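Local coordinates for porin B (Pseudomonas putida, PDB 4GEY), which probably carries glucose and related sugars across the outer membrane as a carbohydrate-selective beta-barrel channel of the OprB family, at residues Asp110-Gln115 against Phe382-Arg387; Val352-Val357 against Gln386-Asn391; Asn102-Arg107 against Phe116-Glu121. The protein carries 2 engineered substitutions. All blocks are in the same frame, centred on the assembly; numbering follows the deposited sequence.

Contact 1: residues Asp110-Gln115 against Phe382-Arg387; sequences DPRAGQ and FVPLQR. With DMU (decyl-beta-D-maltopyranoside), chain L.
An Asx turn at D110, set within a type I beta turn from D110 to A113, presents R112 and A113 to P384, so that the loop following helix 103-108 meets the loop that runs into strand 388-399. Within the turn, OD1 of D110 takes two donors on different lone pairs. The backbone N of R112 approaches the anti side at 3.2 Å, and NH1 of R112 reaches the syn side at 2.6 Å in a salt bridge that lies close to the guanidinium plane. With CG of R112 held between its backbone N and carbonyl carbon (chi1 55°), the start of the side chain passes P384, its CG 3.5 Å from P384 CD, and the two side chains cross at about a right angle. The pyrrolidine then covers one face of the guanidinium with its CG, displaced toward the rim. NH2 of R112 lies near the plane of the F382 ring, at its edge. A113 contributes an apolar touch, its CB 4.0 Å from P384 CB. Farther on, a water donates to G114 O at 2.6 Å and accepts from Q386 NE2 at 3.3 Å, bridging the two loops; the same NE2 also bonds to G417 O. OD2 of D110 bonds to Y377 OH, while NH2 of R112 bonds to the carbonyls of Y377 and N379. The carboxylate and these two carbonyls together fix the guanidinium that P384 covers, and the negative charge of D110 would be expected to offset the positive charge of the arginine in this partly buried setting.

Contact 2: residues Val352-Val357 against Gln386-Asn391; sequences VARIHV and QRTEYN. With DMU (decyl-beta-D-maltopyranoside), chain L.
Q386 meets V357 through its aliphatic root, CB lying 4.0 Å from V357 CG2 just before the strand begins. At R387 the backbone joins the neighbouring strand, its O accepting from V357 N at 2.9 Å, while the side chain leaves the backbone away from strand 352-357 and its guanidinium lies against the maltoside detergent. R387 NE comes 3.4 Å from C10 of the sugar head group, and C11 of the same head group lies over one face of the guanidinium, toward the rim. D420 holds that detergent by a hydrogen bond. T388 faces H356 in a non-hydrogen-bonded pair; OG1 lies at the edge of the imidazole, 3.4 Å from CD2, and the methyl CG2 leans on R354 CG at 3.8 Å. This is antiparallel pairing of adjacent strands in the wall of the porin barrel, the segments 352-357 and 388-391 running at 165° to each other, with a long helix-bearing connection between the two strands. E389 and I355 form a hydrogen-bonded pair, I355 N giving a 2.8 Å bond to E389 O and E389 N answering to I355 O. The carboxylate of E389 points to the other face from T388, lying alongside I355, and accepts from the backbone N of F116 and of S117. Y390 returns to the face of T388. CG of Y390 sits anti to the carbonyl carbon (chi1 -68°), and the ring runs beside the extended R354 chain, R354 CG 3.6 Å from Y390 CE2, with the hydroxyl at the guanidinium edge. C28 of the detergent tail covers a face of this ring, and R354 NH1 goes on to Q330. N391 and A353 form a hydrogen-bonded pair, A353 N reaching N391 O at 2.8 Å; ND2 of N391 donates in its amide plane to the anti lone pair of E389 OE1.

Contact 3: residues Asn102-Arg107 against Phe116-Glu121; sequences NLSNDR and FSSVQE. With BGC (beta-D-glucopyranose), chain B.
The side-chain amides of N102 and Q120 slide past each other in opposite directions with their planes 78° apart; that of N102 bonds S104 N and S118 OG, while that of Q120 bonds L103 N. Above the carbonyl plane of N102 stands the backbone N of S104, donating to OD1 at 2.8 Å from 52° out of that plane. From the other end of the same amide, ND2 donates to S118 OG at 3.0 Å, the hydroxyl tilted from the plane. CG of N102 lies anti to the backbone N (chi1 -170°), which carries the amide toward S118. Q120 turns its OE1 to the helix start, where L103 N gives it a nearly straight bond of 2.6 Å, with the donor only slightly tilted from the carbonyl plane. S104 OG accepts from V119 N at 3.1 Å, and the same hydroxyl is hydrogen-bonded to Q115 OE1. The apolar part is small: CG2 of V119 rests on CB of L103 at 3.6 Å. S118 OG, besides taking ND2 of N102, accepts from Q120 N at 3.2 Å, which makes an ST turn. Beyond V119, its carbonyl oxygen binds Q166 and Q411, and E121 turns its own carbonyl oxygen to the bound glucose, although the detail of that contact is uncertain. R98, W123 and R125 also bond to that sugar. N102 is thus the N-cap of helix 103-108, with Q120 taking a second N-H of the first turn, and the buried contact ties the start of this short helix to the loop that carries E121 into the glucose pocket.

The three contacts lie 13 to 14 Å apart, centre to centre, and are stitched together by the loop that runs from contact 1 into contact 3. Q115, at the end of the first segment of contact 1, reaches the helix of contact 3, its OE1 2.5 Å from S104 OG. The loop is also anchored on the barrel wall: E389 OE2 of contact 2 lies 2.7 Å from F116 N of contact 3, and the F116 ring rests on V357. Contacts 1 and 2 share Q386 and R387, where the incoming loop becomes strand. Contact 3 reaches the bound glucose through E121, whereas contacts 1 and 2 touch the detergent through R387, and Y390 of contact 2 adds its ring.

Contact 1: residues Asp110-Gln115 against Phe382-Arg387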
loop_
_atom_site.group_PDB
_atom_site.type_symbol
_atom_site.label_atom_id
_atom_site.label_comp_id
_atom_site.label_asym_id
_atom_site.label_seq_id
_atom_site.Cartn_x
_atom_site.Cartn_y
_atom_site.Cartn_z
ATOM N N ASP A 110 0.822 -17.964 -11.529
ATOM C CA ASP A 110 0.837 -18.384 -12.908
ATOM C C ASP A 110 1.647 -17.314 -13.658
ATOM O O ASP A 110 1.376 -16.133 -13.525
ATOM C CB ASP A 110 -0.593 -18.412 -13.420
ATOM C CG ASP A 110 -0.750 -19.242 -14.653
ATOM O OD1 ASP A 110 -0.247 -18.817 -15.723
ATOM O OD2 ASP A 110 -1.395 -20.309 -14.553
ATOM N N PRO A 111 2.650 -17.720 -14.439
ATOM C CA PRO A 111 3.443 -16.706 -15.143
ATOM C C PRO A 111 2.654 -15.859 -16.128
ATOM O O PRO A 111 3.158 -14.807 -16.511
ATOM C CB PRO A 111 4.507 -17.530 -15.892
ATOM C CG PRO A 111 3.978 -18.923 -15.919
ATOM C CD PRO A 111 3.169 -19.082 -14.661
ATOM N N ARG A 112 1.461 -16.277 -16.543
ATOM C CA ARG A 112 0.693 -15.413 -17.440
ATOM C C ARG A 112 -0.514 -14.777 -16.770
ATOM O O ARG A 112 -1.367 -14.186 -17.437
ATOM C CB ARG A 112 0.307 -16.116 -18.749
ATOM C CG ARG A 112 -0.436 -17.413 -18.583
ATOM C CD ARG A 112 0.400 -18.578 -19.005
ATOM N NE ARG A 112 -0.399 -19.674 -19.545
ATOM C CZ ARG A 112 -0.998 -20.620 -18.825
ATOM N NH1 ARG A 112 -0.938 -20.628 -17.505
ATOM N NH2 ARG A 112 -1.685 -21.563 -19.444
ATOM N N ALA A 113 -0.561 -14.891 -15.448
ATOM C CA ALA A 113 -1.628 -14.310 -14.644
ATOM C C ALA A 113 -1.167 -14.244 -13.187
ATOM O O ALA A 113 -1.522 -15.087 -12.355
ATOM C CB ALA A 113 -2.922 -15.124 -14.778
ATOM N N GLY A 114 -0.367 -13.230 -12.893
ATOM C CA GLY A 114 0.307 -13.133 -11.619
ATOM C C GLY A 114 -0.636 -12.752 -10.508
ATOM O O GLY A 114 -1.717 -12.215 -10.756
ATOM N N GLN A 115 -0.214 -13.035 -9.280
ATOM C CA GLN A 115 -0.974 -12.710 -8.087
ATOM C C GLN A 115 -1.283 -11.220 -8.008
ATOM O O GLN A 115 -0.456 -10.394 -8.379
ATOM C CB GLN A 115 -0.194 -13.125 -6.835
ATOM C CG GLN A 115 -1.025 -13.039 -5.587
ATOM C CD GLN A 115 -0.236 -13.266 -4.349
ATOM O OE1 GLN A 115 0.929 -13.666 -4.412
ATOM N NE2 GLN A 115 -0.856 -13.009 -3.195
ATOM N N PHE A 382 -2.736 -20.927 -23.576
ATOM C CA PHE A 382 -4.043 -20.782 -22.963
ATOM C C PHE A 382 -3.950 -19.586 -22.049
ATOM O O PHE A 382 -2.910 -19.352 -21.433
ATOM C CB PHE A 382 -4.436 -22.051 -22.192
ATOM C CG PHE A 382 -5.778 -21.973 -21.496
ATOM C CD1 PHE A 382 -6.956 -22.336 -22.164
ATOM C CD2 PHE A 382 -5.867 -21.570 -20.161
ATOM C CE1 PHE A 382 -8.202 -22.276 -21.518
ATOM C CE2 PHE A 382 -7.108 -21.507 -19.507
ATOM C CZ PHE A 382 -8.276 -21.852 -20.190
ATOM N N VAL A 383 -5.038 -18.826 -21.968
ATOM C CA VAL A 383 -5.088 -17.612 -21.166
ATOM C C VAL A 383 -5.987 -17.797 -19.948
ATOM O O VAL A 383 -7.205 -17.840 -20.072
ATOM C CB VAL A 383 -5.579 -16.438 -22.032
ATOM C CG1 VAL A 383 -5.797 -15.160 -21.194
ATOM C CG2 VAL A 383 -4.598 -16.216 -23.168
ATOM N N PRO A 384 -5.379 -17.913 -18.764
ATOM C CA PRO A 384 -6.084 -18.243 -17.517
ATOM C C PRO A 384 -7.284 -17.363 -17.230
ATOM O O PRO A 384 -7.250 -16.168 -17.506
ATOM C CB PRO A 384 -5.012 -18.048 -16.445
ATOM C CG PRO A 384 -3.730 -18.418 -17.167
ATOM C CD PRO A 384 -3.915 -17.878 -18.581
ATOM N N LEU A 385 -8.336 -17.980 -16.694
ATOM C CA LEU A 385 -9.564 -17.290 -16.343
ATOM C C LEU A 385 -9.406 -16.732 -14.944
ATOM O O LEU A 385 -9.297 -17.479 -13.968
ATOM C CB LEU A 385 -10.761 -18.251 -16.404
ATOM C CG LEU A 385 -11.118 -18.930 -17.742
ATOM C CD1 LEU A 385 -12.537 -19.438 -17.696
ATOM C CD2 LEU A 385 -10.946 -17.994 -18.930
ATOM N N GLN A 386 -9.368 -15.411 -14.847
ATOM C CA GLN A 386 -9.152 -14.771 -13.561
ATOM C C GLN A 386 -10.460 -14.437 -12.872
ATOM O O GLN A 386 -11.286 -13.711 -13.412
ATOM C CB GLN A 386 -8.301 -13.524 -13.725
ATOM C CG GLN A 386 -6.905 -13.836 -14.152
ATOM C CD GLN A 386 -6.046 -12.606 -14.222
ATOM O OE1 GLN A 386 -6.201 -11.778 -15.122
ATOM N NE2 GLN A 386 -5.127 -12.473 -13.270
ATOM N N ARG A 387 -10.632 -14.973 -11.666
ATOM C CA ARG A 387 -11.903 -14.891 -10.956
ATOM C C ARG A 387 -11.794 -14.173 -9.601
ATOM O O ARG A 387 -12.128 -13.002 -9.502
ATOM C CB ARG A 387 -12.542 -16.286 -10.840
ATOM C CG ARG A 387 -12.213 -17.193 -12.037
ATOM C CD ARG A 387 -12.804 -18.600 -11.919
ATOM N NE ARG A 387 -14.078 -18.725 -12.625
ATOM C CZ ARG A 387 -14.274 -19.496 -13.689
ATOM N NH1 ARG A 387 -13.287 -20.233 -14.180
ATOM N NH2 ARG A 387 -15.471 -19.532 -14.259
HETATM C C1 DMU L . -14.119 -19.460 -5.635
HETATM C C2 DMU L . -14.348 -19.359 -7.060
HETATM C C3 DMU L . -15.027 -20.447 -7.813
HETATM C C4 DMU L . -15.867 -21.405 -6.938
HETATM O O5 DMU L . -15.053 -21.708 -5.661
HETATM C C6 DMU L . -14.801 -20.517 -4.891
HETATM O O7 DMU L . -15.910 -19.888 -8.813
HETATM O O16 DMU L . -14.124 -20.882 -3.679
HETATM C C18 DMU L . -14.646 -20.409 -2.437
HETATM C C19 DMU L . -13.721 -20.470 -1.193
HETATM C C22 DMU L . -13.140 -19.147 -0.573
HETATM C C25 DMU L . -12.223 -19.316 0.642
HETATM C C28 DMU L . -11.365 -18.166 1.131
HETATM C C31 DMU L . -10.137 -18.526 1.942
HETATM C C34 DMU L . -9.404 -17.451 2.717
HETATM C C37 DMU L . -7.913 -17.532 2.821
HETATM O O49 DMU L . -14.484 -18.133 -5.065
HETATM O O55 DMU L . -13.078 -18.953 -7.688
HETATM C C57 DMU L . -16.225 -22.556 -7.555
HETATM O O61 DMU L . -16.275 -23.703 -6.778
HETATM C C5 DMU L . -17.019 -20.445 -10.875
HETATM C C7 DMU L . -17.424 -21.769 -11.225
HETATM C C8 DMU L . -16.365 -22.560 -11.863
HETATM C C9 DMU L . -15.109 -22.714 -10.959
HETATM O O1 DMU L . -14.856 -21.423 -10.166
HETATM C C10 DMU L . -15.748 -20.282 -10.154
HETATM O O2 DMU L . -16.838 -23.842 -12.157
HETATM O O3 DMU L . -18.109 -19.804 -10.127
HETATM O O4 DMU L . -18.556 -21.654 -12.140
HETATM C C11 DMU L . -14.032 -22.992 -11.669
HETATM O O6 DMU L . -12.840 -23.166 -10.991
HETATM O O HOH W 1 -2.590 -10.525 -12.496
#

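Contact 2: residues Val352-Val357 against Gln386-Asn391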
loop_
_atom_site.group_PDB
_atom_site.type_symbol
_atom_site.label_atom_id
_atom_site.label_comp_id
_atom_site.label_asym_id
_atom_site.label_seq_id
_atom_site.Cartn_x
_atom_site.Cartn_y
_atom_site.Cartn_z
ATOM N N VAL A 352 -8.038 -11.181 6.538
ATOM C CA VAL A 352 -8.531 -11.910 5.373
ATOM C C VAL A 352 -8.916 -10.876 4.345
ATOM O O VAL A 352 -9.525 -9.867 4.691
ATOM C CB VAL A 352 -9.807 -12.731 5.664
ATOM C CG1 VAL A 352 -9.869 -13.959 4.750
ATOM C CG2 VAL A 352 -9.874 -13.145 7.120
ATOM N N ALA A 353 -8.555 -11.121 3.090
ATOM C CA ALA A 353 -8.895 -10.215 2.006
ATOM C C ALA A 353 -9.463 -10.991 0.851
ATOM O O ALA A 353 -9.068 -12.117 0.597
ATOM C CB ALA A 353 -7.685 -9.442 1.550
ATOM N N ARG A 354 -10.399 -10.368 0.151
ATOM C CA ARG A 354 -10.982 -10.929 -1.053
ATOM C C ARG A 354 -10.750 -9.923 -2.164
ATOM O O ARG A 354 -11.011 -8.737 -1.993
ATOM C CB ARG A 354 -12.475 -11.160 -0.842
ATOM C CG ARG A 354 -13.242 -11.506 -2.089
ATOM C CD ARG A 354 -14.730 -11.562 -1.822
ATOM N NE ARG A 354 -15.426 -11.819 -3.072
ATOM C CZ ARG A 354 -15.996 -10.879 -3.818
ATOM N NH1 ARG A 354 -15.976 -9.622 -3.415
ATOM N NH2 ARG A 354 -16.603 -11.198 -4.957
ATOM N N ILE A 355 -10.226 -10.393 -3.288
ATOM C CA ILE A 355 -9.947 -9.537 -4.436
ATOM C C ILE A 355 -10.662 -10.079 -5.660
ATOM O O ILE A 355 -10.261 -11.097 -6.231
ATOM C CB ILE A 355 -8.448 -9.498 -4.734
ATOM C CG1 ILE A 355 -7.684 -9.045 -3.484
ATOM C CG2 ILE A 355 -8.169 -8.591 -5.913
ATOM C CD1 ILE A 355 -6.194 -9.381 -3.497
ATOM N N HIS A 356 -11.725 -9.407 -6.067
ATOM C CA HIS A 356 -12.522 -9.897 -7.188
ATOM C C HIS A 356 -12.150 -9.255 -8.530
ATOM O O HIS A 356 -11.937 -8.047 -8.609
ATOM C CB HIS A 356 -14.009 -9.712 -6.904
ATOM C CG HIS A 356 -14.892 -10.164 -8.019
ATOM N ND1 HIS A 356 -15.478 -9.288 -8.908
ATOM C CD2 HIS A 356 -15.286 -11.404 -8.396
ATOM C CE1 HIS A 356 -16.197 -9.968 -9.781
ATOM N NE2 HIS A 356 -16.097 -11.254 -9.494
ATOM N N VAL A 357 -12.074 -10.079 -9.576
ATOM C CA VAL A 357 -11.754 -9.601 -10.912
ATOM C C VAL A 357 -13.001 -9.361 -11.747
ATOM O O VAL A 357 -13.849 -10.244 -11.884
ATOM C CB VAL A 357 -10.863 -10.582 -11.700
ATOM C CG1 VAL A 357 -10.443 -9.950 -13.018
ATOM C CG2 VAL A 357 -9.646 -10.998 -10.892
ATOM N N GLN A 386 -9.368 -15.411 -14.847
ATOM C CA GLN A 386 -9.152 -14.771 -13.561
ATOM C C GLN A 386 -10.460 -14.437 -12.872
ATOM O O GLN A 386 -11.286 -13.711 -13.412
ATOM C CB GLN A 386 -8.301 -13.524 -13.725
ATOM C CG GLN A 386 -6.905 -13.836 -14.152
ATOM C CD GLN A 386 -6.046 -12.606 -14.222
ATOM O OE1 GLN A 386 -6.201 -11.778 -15.122
ATOM N NE2 GLN A 386 -5.127 -12.473 -13.270
ATOM N N ARG A 387 -10.632 -14.973 -11.666
ATOM C CA ARG A 387 -11.903 -14.891 -10.956
ATOM C C ARG A 387 -11.794 -14.173 -9.601
ATOM O O ARG A 387 -12.128 -13.002 -9.502
ATOM C CB ARG A 387 -12.542 -16.286 -10.840
ATOM C CG ARG A 387 -12.213 -17.193 -12.037
ATOM C CD ARG A 387 -12.804 -18.600 -11.919
ATOM N NE ARG A 387 -14.078 -18.725 -12.625
ATOM C CZ ARG A 387 -14.274 -19.496 -13.689
ATOM N NH1 ARG A 387 -13.287 -20.233 -14.180
ATOM N NH2 ARG A 387 -15.471 -19.532 -14.259
ATOM N N THR A 388 -11.341 -14.854 -8.557
ATOM C CA THR A 388 -11.278 -14.227 -7.235
ATOM C C THR A 388 -10.116 -14.786 -6.430
ATOM O O THR A 388 -9.986 -15.998 -6.286
ATOM C CB THR A 388 -12.571 -14.449 -6.430
ATOM O OG1 THR A 388 -13.715 -14.145 -7.243
ATOM C CG2 THR A 388 -12.582 -13.574 -5.191
ATOM N N GLU A 389 -9.280 -13.892 -5.918
ATOM C CA GLU A 389 -8.103 -14.253 -5.145
ATOM C C GLU A 389 -8.380 -13.913 -3.694
ATOM O O GLU A 389 -8.940 -12.850 -3.390
ATOM C CB GLU A 389 -6.892 -13.462 -5.639
ATOM C CG GLU A 389 -5.635 -13.596 -4.791
ATOM C CD GLU A 389 -4.470 -12.722 -5.293
ATOM O OE1 GLU A 389 -3.786 -12.097 -4.456
ATOM O OE2 GLU A 389 -4.230 -12.656 -6.519
ATOM N N TYR A 390 -8.006 -14.819 -2.796
ATOM C CA TYR A 390 -8.123 -14.549 -1.369
ATOM C C TYR A 390 -6.740 -14.544 -0.732
ATOM O O TYR A 390 -5.855 -15.297 -1.148
ATOM C CB TYR A 390 -9.029 -15.576 -0.678
ATOM C CG TYR A 390 -10.480 -15.478 -1.094
ATOM C CD1 TYR A 390 -10.908 -15.989 -2.314
ATOM C CD2 TYR A 390 -11.425 -14.883 -0.265
ATOM C CE1 TYR A 390 -12.235 -15.908 -2.702
ATOM C CE2 TYR A 390 -12.755 -14.801 -0.642
ATOM C CZ TYR A 390 -13.151 -15.313 -1.865
ATOM O OH TYR A 390 -14.455 -15.231 -2.261
ATOM N N ASN A 391 -6.551 -13.683 0.265
ATOM C CA ASN A 391 -5.301 -13.658 1.013
ATOM C C ASN A 391 -5.612 -13.689 2.485
ATOM O O ASN A 391 -6.612 -13.106 2.923
ATOM C CB ASN A 391 -4.493 -12.392 0.724
ATOM C CG ASN A 391 -3.850 -12.393 -0.652
ATOM O OD1 ASN A 391 -2.625 -12.526 -0.784
ATOM N ND2 ASN A 391 -4.666 -12.214 -1.684
HETATM C C1 DMU L . -14.119 -19.460 -5.635
HETATM C C2 DMU L . -14.348 -19.359 -7.060
HETATM C C3 DMU L . -15.027 -20.447 -7.813
HETATM C C4 DMU L . -15.867 -21.405 -6.938
HETATM O O5 DMU L . -15.053 -21.708 -5.661
HETATM C C6 DMU L . -14.801 -20.517 -4.891
HETATM O O7 DMU L . -15.910 -19.888 -8.813
HETATM O O16 DMU L . -14.124 -20.882 -3.679
HETATM C C18 DMU L . -14.646 -20.409 -2.437
HETATM C C19 DMU L . -13.721 -20.470 -1.193
HETATM C C22 DMU L . -13.140 -19.147 -0.573
HETATM C C25 DMU L . -12.223 -19.316 0.642
HETATM C C28 DMU L . -11.365 -18.166 1.131
HETATM C C31 DMU L . -10.137 -18.526 1.942
HETATM C C34 DMU L . -9.404 -17.451 2.717
HETATM C C37 DMU L . -7.913 -17.532 2.821
HETATM O O49 DMU L . -14.484 -18.133 -5.065
HETATM O O55 DMU L . -13.078 -18.953 -7.688
HETATM C C57 DMU L . -16.225 -22.556 -7.555
HETATM O O61 DMU L . -16.275 -23.703 -6.778
HETATM C C5 DMU L . -17.019 -20.445 -10.875
HETATM C C7 DMU L . -17.424 -21.769 -11.225
HETATM C C8 DMU L . -16.365 -22.560 -11.863
HETATM C C9 DMU L . -15.109 -22.714 -10.959
HETATM O O1 DMU L . -14.856 -21.423 -10.166
HETATM C C10 DMU L . -15.748 -20.282 -10.154
HETATM O O2 DMU L . -16.838 -23.842 -12.157
HETATM O O3 DMU L . -18.109 -19.804 -10.127
HETATM O O4 DMU L . -18.556 -21.654 -12.140
HETATM C C11 DMU L . -14.032 -22.992 -11.669
HETATM O O6 DMU L . -12.840 -23.166 -10.991
#

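Contact 3: residues Asn102-Arg107 against Phe116-Glu121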
loop_
_atom_site.group_PDB
_atom_site.type_symbol
_atom_site.label_atom_id
_atom_site.label_comp_id
_atom_site.label_asym_id
_atom_site.label_seq_id
_atom_site.Cartn_x
_atom_site.Cartn_y
_atom_site.Cartn_z
ATOM N N ASN A 102 10.846 -11.325 -5.231
ATOM C CA ASN A 102 9.516 -11.589 -4.688
ATOM C C ASN A 102 9.049 -13.010 -4.959
ATOM O O ASN A 102 8.935 -13.414 -6.118
ATOM C CB ASN A 102 8.497 -10.631 -5.308
ATOM C CG ASN A 102 7.140 -10.692 -4.620
ATOM O OD1 ASN A 102 6.835 -11.647 -3.898
ATOM N ND2 ASN A 102 6.328 -9.651 -4.815
ATOM N N LEU A 103 8.729 -13.740 -3.889
ATOM C CA LEU A 103 8.160 -15.093 -3.984
ATOM C C LEU A 103 6.920 -15.184 -4.876
ATOM O O LEU A 103 6.770 -16.149 -5.637
ATOM C CB LEU A 103 7.785 -15.612 -2.598
ATOM C CG LEU A 103 8.306 -16.987 -2.186
ATOM C CD1 LEU A 103 7.224 -17.762 -1.437
ATOM C CD2 LEU A 103 8.856 -17.771 -3.361
ATOM N N SER A 104 6.037 -14.191 -4.756
ATOM C CA SER A 104 4.813 -14.130 -5.542
ATOM C C SER A 104 5.070 -14.298 -7.045
ATOM O O SER A 104 4.327 -14.992 -7.747
ATOM C CB SER A 104 4.057 -12.818 -5.284
ATOM O OG SER A 104 3.322 -12.867 -4.077
ATOM N N ASN A 105 6.128 -13.672 -7.541
ATOM C CA ASN A 105 6.482 -13.859 -8.936
ATOM C C ASN A 105 7.176 -15.187 -9.184
ATOM O O ASN A 105 6.838 -15.915 -10.116
ATOM C CB ASN A 105 7.368 -12.716 -9.395
ATOM C CG ASN A 105 6.655 -11.396 -9.347
ATOM O OD1 ASN A 105 5.459 -11.314 -9.645
ATOM N ND2 ASN A 105 7.369 -10.355 -8.950
ATOM N N ASP A 106 8.135 -15.510 -8.321
ATOM C CA ASP A 106 9.074 -16.581 -8.600
ATOM C C ASP A 106 8.537 -17.978 -8.331
ATOM O O ASP A 106 9.036 -18.932 -8.908
ATOM C CB ASP A 106 10.397 -16.331 -7.869
ATOM C CG ASP A 106 11.135 -15.118 -8.403
ATOM O OD1 ASP A 106 10.880 -14.753 -9.570
ATOM O OD2 ASP A 106 11.963 -14.527 -7.668
ATOM N N ARG A 107 7.521 -18.107 -7.474
ATOM C CA ARG A 107 6.914 -19.431 -7.203
ATOM C C ARG A 107 5.363 -19.490 -7.234
ATOM O O ARG A 107 4.794 -20.422 -7.789
ATOM C CB ARG A 107 7.400 -20.002 -5.866
ATOM C CG ARG A 107 8.871 -20.349 -5.802
ATOM C CD ARG A 107 9.258 -21.567 -6.657
ATOM N NE ARG A 107 10.408 -21.230 -7.486
ATOM C CZ ARG A 107 11.593 -21.805 -7.390
ATOM N NH1 ARG A 107 11.780 -22.783 -6.521
ATOM N NH2 ARG A 107 12.585 -21.418 -8.179
ATOM N N PHE A 116 -2.471 -10.871 -7.533
ATOM C CA PHE A 116 -2.814 -9.468 -7.408
ATOM C C PHE A 116 -2.103 -8.888 -6.202
ATOM O O PHE A 116 -1.340 -7.935 -6.324
ATOM C CB PHE A 116 -4.335 -9.257 -7.347
ATOM C CG PHE A 116 -5.007 -9.451 -8.660
ATOM C CD1 PHE A 116 -5.009 -8.442 -9.602
ATOM C CD2 PHE A 116 -5.606 -10.662 -8.975
ATOM C CE1 PHE A 116 -5.610 -8.621 -10.843
ATOM C CE2 PHE A 116 -6.217 -10.852 -10.206
ATOM C CZ PHE A 116 -6.219 -9.827 -11.145
ATOM N N SER A 117 -2.340 -9.486 -5.042
ATOM C CA SER A 117 -1.587 -9.160 -3.845
ATOM C C SER A 117 -0.175 -9.745 -3.954
ATOM O O SER A 117 0.218 -10.263 -5.001
ATOM C CB SER A 117 -2.299 -9.694 -2.594
ATOM O OG SER A 117 -1.669 -9.237 -1.404
ATOM N N SER A 118 0.582 -9.656 -2.868
ATOM C CA SER A 118 1.995 -9.993 -2.874
ATOM C C SER A 118 2.391 -10.410 -1.472
ATOM O O SER A 118 1.960 -9.797 -0.486
ATOM C CB SER A 118 2.827 -8.785 -3.309
ATOM O OG SER A 118 4.174 -8.926 -2.898
ATOM N N VAL A 119 3.208 -11.450 -1.372
ATOM C CA VAL A 119 3.571 -11.989 -0.067
ATOM C C VAL A 119 4.755 -11.253 0.534
ATOM O O VAL A 119 5.213 -11.578 1.629
ATOM C CB VAL A 119 3.870 -13.493 -0.142
ATOM C CG1 VAL A 119 2.655 -14.208 -0.652
ATOM C CG2 VAL A 119 5.065 -13.763 -1.050
ATOM N N GLN A 120 5.248 -10.255 -0.190
ATOM C CA GLN A 120 6.318 -9.416 0.324
ATOM C C GLN A 120 6.025 -7.970 -0.047
ATOM O O GLN A 120 6.578 -7.462 -1.030
ATOM C CB GLN A 120 7.674 -9.847 -0.241
ATOM C CG GLN A 120 8.168 -11.170 0.282
ATOM C CD GLN A 120 9.228 -11.812 -0.623
ATOM O OE1 GLN A 120 8.903 -12.618 -1.509
ATOM N NE2 GLN A 120 10.497 -11.460 -0.397
ATOM N N GLU A 121 5.168 -7.313 0.741
ATOM C CA GLU A 121 4.698 -5.954 0.423
ATOM C C GLU A 121 5.838 -5.003 0.099
ATOM O O GLU A 121 5.679 -4.089 -0.684
ATOM C CB GLU A 121 3.858 -5.353 1.566
ATOM C CG GLU A 121 4.608 -5.117 2.897
ATOM C CD GLU A 121 5.351 -3.783 2.958
ATOM O OE1 GLU A 121 6.130 -3.558 3.912
ATOM O OE2 GLU A 121 5.139 -2.933 2.070
HETATM C C2 BGC B . 5.270 -2.141 -2.955
HETATM C C3 BGC B . 4.634 -1.564 -1.851
HETATM C C4 BGC B . 4.085 -0.245 -2.158
HETATM C C5 BGC B . 3.122 -0.250 -3.385
HETATM C C6 BGC B . 2.776 0.977 -3.851
HETATM C C1 BGC B . 4.373 -2.330 -4.065
HETATM O O1 BGC B . 5.085 -2.892 -5.109
HETATM O O2 BGC B . 5.827 -3.436 -2.553
HETATM O O3 BGC B . 5.599 -1.483 -0.746
HETATM O O4 BGC B . 3.449 0.252 -1.015
HETATM O O5 BGC B . 3.832 -1.049 -4.474
HETATM O O6 BGC B . 3.664 1.688 -4.646
#